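Local atomic coordinates of oxidoreductase, Gfo/Idh/MocA family (PDB entry 1XEA), a protein that probably works as an NAD(P)-dependent oxidoreductase of the Gfo/Idh/MocA family, binding the dinucleotide in a Rossmann-fold domain, its substrate being unidentified. Residues Ile69-Ala72 against Thr78-Ala81; Lys94-Ser99 against Asn105-Ala110; Ser174-Arg179 against Val202-Gly207. One frame throughout, in Å; residues are numbered along the deposited sequence.

Contact 1 (Ile69-Ala72 against Thr78-Ala81); sequences IHAA and TLAA
In Ile69, CG1 stands anti to the carbonyl carbon (chi1 -58°) and CG2 anti to the backbone N, which turns CG2 to Leu79 and the CG1-CD1 arm to the backbone of Leu79 and Ala80. Leu79 answers with its own CG beside the backbone N (chi1 -63°), and with chi2 extended at 174° this holds CD1 out toward the end of the preceding strand. The branches therefore divide the work: Ile69 CG2 meets Leu79 CD1 at 3.4 Å, while the longer arm ends with Ile69 CD1 at 3.5 Å from Leu79 CB, and the two side chains meet at a slant. Beyond Leu79, Ile69 CD1 also lies over the helix backbone near Ala80 and approaches Ala80 CB at 4.2 Å. These residues belong to one strand-turn-helix unit of the Rossmann fold, in which strand 66-69 of the parallel sheet runs out into a short loop and the chain returns as helix 76-85 to cover the sheet. No hydrogen bond joins the two segments, and the side chains that meet are all apolar. Leu79 CD1 reaches past Ile69 to the loop as well, where the methyl of Ala71 touches it at 3.8 Å. Ala71 also packs on residues of a Gly9, Gly11 and Ala14 pattern that resembles the dinucleotide-binding glycine motif, so its loop probably borders the cofactor site. His70, between Ile69 and Ala71, points its CB away from the helix, and its ring stacks on Tyr18. Leu79 further packs on Ile8 of the adjoining strand 3-8.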
# COMPACT_ATOMS: atom_id res chain seq x y z
N ILE A 69 -11.12 15.30 -35.36
CA ILE A 69 -10.14 16.37 -35.38
C ILE A 69 -9.24 16.32 -34.16
O ILE A 69 -9.72 16.39 -33.03
CB ILE A 69 -10.86 17.72 -35.46
CG1 ILE A 69 -11.73 17.73 -36.71
CG2 ILE A 69 -9.85 18.85 -35.47
CD1 ILE A 69 -12.81 18.77 -36.70
N HIS A 70 -7.94 16.21 -34.37
CA HIS A 70 -7.03 16.14 -33.24
C HIS A 70 -6.04 17.28 -33.30
O HIS A 70 -5.09 17.34 -32.53
CB HIS A 70 -6.28 14.81 -33.25
CG HIS A 70 -7.18 13.62 -33.39
ND1 HIS A 70 -8.01 13.19 -32.37
CD2 HIS A 70 -7.39 12.78 -34.43
CE1 HIS A 70 -8.70 12.14 -32.79
NE2 HIS A 70 -8.34 11.87 -34.03
N ALA A 71 -6.28 18.19 -34.24
CA ALA A 71 -5.42 19.34 -34.41
C ALA A 71 -5.35 20.19 -33.14
O ALA A 71 -5.89 19.82 -32.10
CB ALA A 71 -5.91 20.18 -35.57
N ALA A 72 -4.68 21.33 -33.25
CA ALA A 72 -4.53 22.25 -32.14
C ALA A 72 -5.89 22.84 -31.78
O ALA A 72 -6.82 22.79 -32.58
CB ALA A 72 -3.57 23.36 -32.52
N THR A 78 -12.65 25.94 -36.95
CA THR A 78 -12.57 25.91 -38.39
C THR A 78 -12.91 24.52 -38.89
O THR A 78 -13.96 24.31 -39.48
CB THR A 78 -11.16 26.27 -38.85
OG1 THR A 78 -10.78 27.52 -38.25
CG2 THR A 78 -11.11 26.40 -40.36
N LEU A 79 -12.02 23.58 -38.62
CA LEU A 79 -12.23 22.20 -39.05
C LEU A 79 -13.61 21.67 -38.68
O LEU A 79 -14.33 21.15 -39.53
CB LEU A 79 -11.15 21.31 -38.42
CG LEU A 79 -9.72 21.62 -38.84
CD1 LEU A 79 -8.77 20.76 -38.05
CD2 LEU A 79 -9.54 21.38 -40.33
N ALA A 80 -13.97 21.81 -37.41
CA ALA A 80 -15.26 21.34 -36.94
C ALA A 80 -16.40 21.86 -37.80
O ALA A 80 -17.12 21.09 -38.44
CB ALA A 80 -15.47 21.77 -35.49
N ALA A 81 -16.57 23.18 -37.81
CA ALA A 81 -17.62 23.82 -38.59
C ALA A 81 -17.64 23.29 -40.02
O ALA A 81 -18.70 22.94 -40.55
CB ALA A 81 -17.41 25.33 -38.61

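Contact 2 (Lys94-Ser99 against Asn105-Ala110); sequences KPLAAS and NLYELA
Leu96 and Leu106 run alongside each other, pointing opposite ways, and overlap at their branched ends: Leu96 CD1 lies 3.8 Å from Leu106 CD1, and the same Leu106 methyl comes within 3.9 Å of Leu96 CG. The second branch of Leu96 serves a different partner. Its CD2 approaches the CD1-CE1 bond of Tyr107 at a slant, 3.6 Å from Tyr107 CE1 and 3.9 Å from Tyr107 CD1. With CG anti to the backbone N (chi1 175°), the Leu96 side chain extends from the loop and places its fork between the leucine and the tyrosine, which are consecutive on the helix. Tyr107 directs its hydroxyl to the carbonyl O of Leu117, a bond that would help fix the ring beside Leu96. The loop begins with a cis peptide between Lys94 and Pro95, consistent with the lysine-proline pair known from this family. Ser99 ends the loop as the N-cap of helix 100-112. That helix lies beside helix 76-85, with Ala110 against Leu84, while Tyr107 packs on Val119 of strand 117-120 and on Leu293 of helix 286-311.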
# COMPACT_ATOMS: atom_id res chain seq x y z
N LYS A 94 -11.02 17.02 -26.65
CA LYS A 94 -11.13 18.10 -25.68
C LYS A 94 -9.83 18.91 -25.67
O LYS A 94 -8.75 18.35 -25.78
CB LYS A 94 -11.41 17.53 -24.29
CG LYS A 94 -10.27 16.73 -23.71
CD LYS A 94 -9.23 17.63 -23.06
CE LYS A 94 -7.84 17.01 -23.09
NZ LYS A 94 -6.86 17.89 -22.41
N PRO A 95 -9.93 20.24 -25.52
CA PRO A 95 -11.20 20.96 -25.41
C PRO A 95 -11.82 21.25 -26.78
O PRO A 95 -11.12 21.25 -27.80
CB PRO A 95 -10.79 22.23 -24.67
CG PRO A 95 -9.44 22.50 -25.25
CD PRO A 95 -8.79 21.13 -25.26
N LEU A 96 -13.12 21.50 -26.81
CA LEU A 96 -13.82 21.80 -28.07
C LEU A 96 -13.29 23.10 -28.66
O LEU A 96 -13.11 23.23 -29.87
CB LEU A 96 -15.33 21.92 -27.84
CG LEU A 96 -16.21 22.35 -29.02
CD1 LEU A 96 -16.07 21.37 -30.18
CD2 LEU A 96 -17.66 22.40 -28.56
N ALA A 97 -13.03 24.06 -27.78
CA ALA A 97 -12.53 25.35 -28.21
C ALA A 97 -12.05 26.12 -27.00
O ALA A 97 -12.43 25.80 -25.87
CB ALA A 97 -13.62 26.12 -28.94
N ALA A 98 -11.24 27.13 -27.25
CA ALA A 98 -10.67 27.97 -26.19
C ALA A 98 -11.68 28.88 -25.52
O ALA A 98 -11.34 29.59 -24.58
CB ALA A 98 -9.52 28.78 -26.76
N SER A 99 -12.92 28.88 -25.99
CA SER A 99 -13.94 29.73 -25.39
C SER A 99 -15.29 29.05 -25.43
O SER A 99 -15.51 28.14 -26.22
CB SER A 99 -14.02 31.07 -26.13
OG SER A 99 -14.52 30.90 -27.44
N ASN A 105 -21.42 28.19 -30.43
CA ASN A 105 -21.58 28.32 -31.88
C ASN A 105 -21.57 26.94 -32.56
O ASN A 105 -22.54 26.55 -33.21
CB ASN A 105 -20.45 29.18 -32.49
CG ASN A 105 -20.60 30.67 -32.18
OD1 ASN A 105 -21.69 31.24 -32.33
ND2 ASN A 105 -19.51 31.30 -31.76
N LEU A 106 -20.46 26.22 -32.39
CA LEU A 106 -20.31 24.89 -32.97
C LEU A 106 -21.50 23.96 -32.69
O LEU A 106 -21.92 23.19 -33.56
CB LEU A 106 -19.00 24.26 -32.50
CG LEU A 106 -17.75 24.89 -33.10
CD1 LEU A 106 -16.51 24.42 -32.36
CD2 LEU A 106 -17.67 24.53 -34.57
N TYR A 107 -22.04 24.00 -31.47
CA TYR A 107 -23.17 23.13 -31.18
C TYR A 107 -24.45 23.64 -31.81
O TYR A 107 -25.27 22.86 -32.27
CB TYR A 107 -23.38 22.94 -29.68
CG TYR A 107 -22.66 21.71 -29.17
CD1 TYR A 107 -21.54 21.83 -28.35
CD2 TYR A 107 -23.03 20.44 -29.60
CE1 TYR A 107 -20.81 20.72 -27.97
CE2 TYR A 107 -22.31 19.31 -29.22
CZ TYR A 107 -21.19 19.46 -28.41
OH TYR A 107 -20.43 18.37 -28.07
N GLU A 108 -24.62 24.96 -31.82
CA GLU A 108 -25.80 25.55 -32.44
C GLU A 108 -25.75 25.14 -33.90
O GLU A 108 -26.74 24.67 -34.45
CB GLU A 108 -25.78 27.08 -32.29
CG GLU A 108 -26.76 27.62 -31.25
CD GLU A 108 -26.70 29.14 -31.08
OE1 GLU A 108 -26.74 29.86 -32.11
OE2 GLU A 108 -26.63 29.62 -29.93
N LEU A 109 -24.58 25.29 -34.52
CA LEU A 109 -24.37 24.94 -35.92
C LEU A 109 -24.69 23.48 -36.20
O LEU A 109 -25.40 23.16 -37.15
CB LEU A 109 -22.91 25.22 -36.30
CG LEU A 109 -22.42 24.71 -37.67
CD1 LEU A 109 -23.24 25.31 -38.80
CD2 LEU A 109 -20.95 25.06 -37.85
N ALA A 110 -24.14 22.59 -35.38
CA ALA A 110 -24.35 21.15 -35.53
C ALA A 110 -25.83 20.78 -35.43
O ALA A 110 -26.27 19.84 -36.08
CB ALA A 110 -23.54 20.40 -34.47

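Contact 3 (Ser174-Arg179 against Val202-Gly207); sequences SVNLSR and VQWQTG
The hydroxyls of Ser178 and Thr206 form the hydrogen bond that ties these segments together, with Ser178 OG 2.9 Å from Thr206 OG1. It joins the turn after helix 160-175 to the end of strand 196-206, in the mixed sheet that makes up the C-terminal part of the Gfo/Idh/MocA fold, where helices lie against one face. Ser178 holds OG between its backbone N and carbonyl carbon (chi1 72°), and from there the oxygen donates to Thr206 OG1 and lies near the indole edge. OG is in the ring plane of Trp204, 3.3 Å from Trp204 NE1, and Thr206 OG1 occupies the same plane. Beside the polar pair, Ser178 CB rests against Thr206 CG2 at 3.5 Å. The CB of Trp204 does not point at the turn, but with chi1 at 70° the indole swings over, and its six-membered ring comes to Asn176. The CB atoms of Gln203 and Gln205 are directed away from the turn; Gln203 packs on His187 and Gln205 on Thr189, both of the second subunit, so the strand joins the helix end on one side and the subunit interface on the other. Asn176 is the centre of an inverse gamma turn, closed by Leu177 N to Val175 O at 2.7 Å. Its amide is secured outside the contact: OD1 accepts a hydrogen bond from Gln180 N, and ND2 is bonded to Ser295 OG. Amide and indole planes stand 87° apart, with Asn176 OD1 3.9 Å from Trp204 CZ2.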
# COMPACT_ATOMS: atom_id res chain seq x y z
N SER A 174 -15.17 15.57 -15.50
CA SER A 174 -15.37 14.24 -14.92
C SER A 174 -16.24 14.26 -13.68
O SER A 174 -16.87 13.26 -13.34
CB SER A 174 -14.01 13.62 -14.57
OG SER A 174 -13.23 13.48 -15.73
N VAL A 175 -16.28 15.40 -13.01
CA VAL A 175 -17.05 15.54 -11.80
C VAL A 175 -18.37 16.26 -12.04
O VAL A 175 -19.29 16.15 -11.24
CB VAL A 175 -16.23 16.33 -10.77
CG1 VAL A 175 -17.06 16.62 -9.56
CG2 VAL A 175 -15.00 15.52 -10.38
N ASN A 176 -18.45 16.97 -13.17
CA ASN A 176 -19.62 17.76 -13.55
C ASN A 176 -20.85 16.91 -13.91
O ASN A 176 -21.33 16.93 -15.04
CB ASN A 176 -19.25 18.67 -14.71
CG ASN A 176 -20.23 19.79 -14.90
OD1 ASN A 176 -21.26 19.85 -14.22
ND2 ASN A 176 -19.93 20.69 -15.82
N LEU A 177 -21.35 16.17 -12.93
CA LEU A 177 -22.49 15.29 -13.11
C LEU A 177 -23.83 15.99 -12.93
O LEU A 177 -24.88 15.36 -13.04
CB LEU A 177 -22.37 14.13 -12.13
CG LEU A 177 -21.07 13.32 -12.16
CD1 LEU A 177 -20.94 12.53 -10.88
CD2 LEU A 177 -21.05 12.40 -13.38
N SER A 178 -23.80 17.29 -12.64
CA SER A 178 -25.02 18.05 -12.42
C SER A 178 -25.20 19.14 -13.48
O SER A 178 -26.09 19.98 -13.38
CB SER A 178 -24.98 18.71 -11.05
OG SER A 178 -24.04 19.78 -11.02
N ARG A 179 -24.33 19.12 -14.49
CA ARG A 179 -24.36 20.11 -15.56
C ARG A 179 -24.28 21.50 -14.96
O ARG A 179 -25.23 22.28 -15.03
CB ARG A 179 -25.64 19.98 -16.39
CG ARG A 179 -25.86 18.60 -16.98
CD ARG A 179 -26.90 18.66 -18.10
NE ARG A 179 -28.05 19.53 -17.79
CZ ARG A 179 -28.16 20.82 -18.13
NH1 ARG A 179 -27.18 21.42 -18.79
NH2 ARG A 179 -29.26 21.50 -17.82
N VAL A 202 -12.11 23.74 -7.54
CA VAL A 202 -13.51 24.08 -7.73
C VAL A 202 -14.39 23.03 -7.08
O VAL A 202 -14.28 21.84 -7.36
CB VAL A 202 -13.87 24.17 -9.22
CG1 VAL A 202 -15.37 24.39 -9.37
CG2 VAL A 202 -13.09 25.29 -9.87
N GLN A 203 -15.27 23.50 -6.21
CA GLN A 203 -16.16 22.61 -5.47
C GLN A 203 -17.55 23.24 -5.28
O GLN A 203 -17.66 24.41 -4.94
CB GLN A 203 -15.51 22.30 -4.12
CG GLN A 203 -16.48 22.11 -2.98
CD GLN A 203 -15.80 21.68 -1.69
OE1 GLN A 203 -16.41 21.74 -0.62
NE2 GLN A 203 -14.54 21.25 -1.78
N TRP A 204 -18.59 22.45 -5.50
CA TRP A 204 -19.96 22.93 -5.32
C TRP A 204 -20.87 21.76 -4.93
O TRP A 204 -20.49 20.60 -5.06
CB TRP A 204 -20.49 23.55 -6.60
CG TRP A 204 -20.74 22.58 -7.69
CD1 TRP A 204 -21.94 22.03 -8.05
CD2 TRP A 204 -19.79 22.10 -8.64
NE1 TRP A 204 -21.79 21.24 -9.17
CE2 TRP A 204 -20.48 21.26 -9.55
CE3 TRP A 204 -18.40 22.28 -8.80
CZ2 TRP A 204 -19.84 20.64 -10.62
CZ3 TRP A 204 -17.77 21.66 -9.86
CH2 TRP A 204 -18.48 20.84 -10.76
N GLN A 205 -22.07 22.08 -4.46
CA GLN A 205 -22.99 21.04 -4.05
C GLN A 205 -24.32 21.07 -4.82
O GLN A 205 -24.97 22.11 -4.90
CB GLN A 205 -23.22 21.15 -2.53
CG GLN A 205 -24.19 20.14 -1.97
CD GLN A 205 -23.76 19.58 -0.61
OE1 GLN A 205 -23.16 20.28 0.21
NE2 GLN A 205 -24.08 18.31 -0.37
N THR A 206 -24.69 19.93 -5.40
CA THR A 206 -25.94 19.79 -6.16
C THR A 206 -26.82 18.78 -5.46
O THR A 206 -26.63 17.57 -5.60
CB THR A 206 -25.70 19.26 -7.59
OG1 THR A 206 -25.07 20.27 -8.39
CG2 THR A 206 -27.02 18.85 -8.25
N GLY A 207 -27.81 19.27 -4.72
CA GLY A 207 -28.70 18.36 -4.03
C GLY A 207 -27.97 17.73 -2.87
O GLY A 207 -27.46 18.43 -1.99

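How the contacts relate
Contacts 1 and 2 are successive strand-loop-helix connections of the same Rossmann domain, their centres 10 Å apart, and they join directly through their helices: Ala80 CB meets Leu106 CD2 at 3.6 Å, and Ala81 CB meets Leu109 CD2 at the same distance. Both include loops at the C-terminal ends of parallel strands, where Rossmann folds bind the dinucleotide, so the cofactor probably lies near them. Contact 3 belongs to the mixed-sheet part of the chain. Its centre is 21 Å from that of contact 2 and 29 Å from that of contact 1, with nearest atoms about 9 and 17 Å away respectively. Helix 286-311 bridges the gap, touching Tyr107 of contact 2 and Asn176 of contact 3.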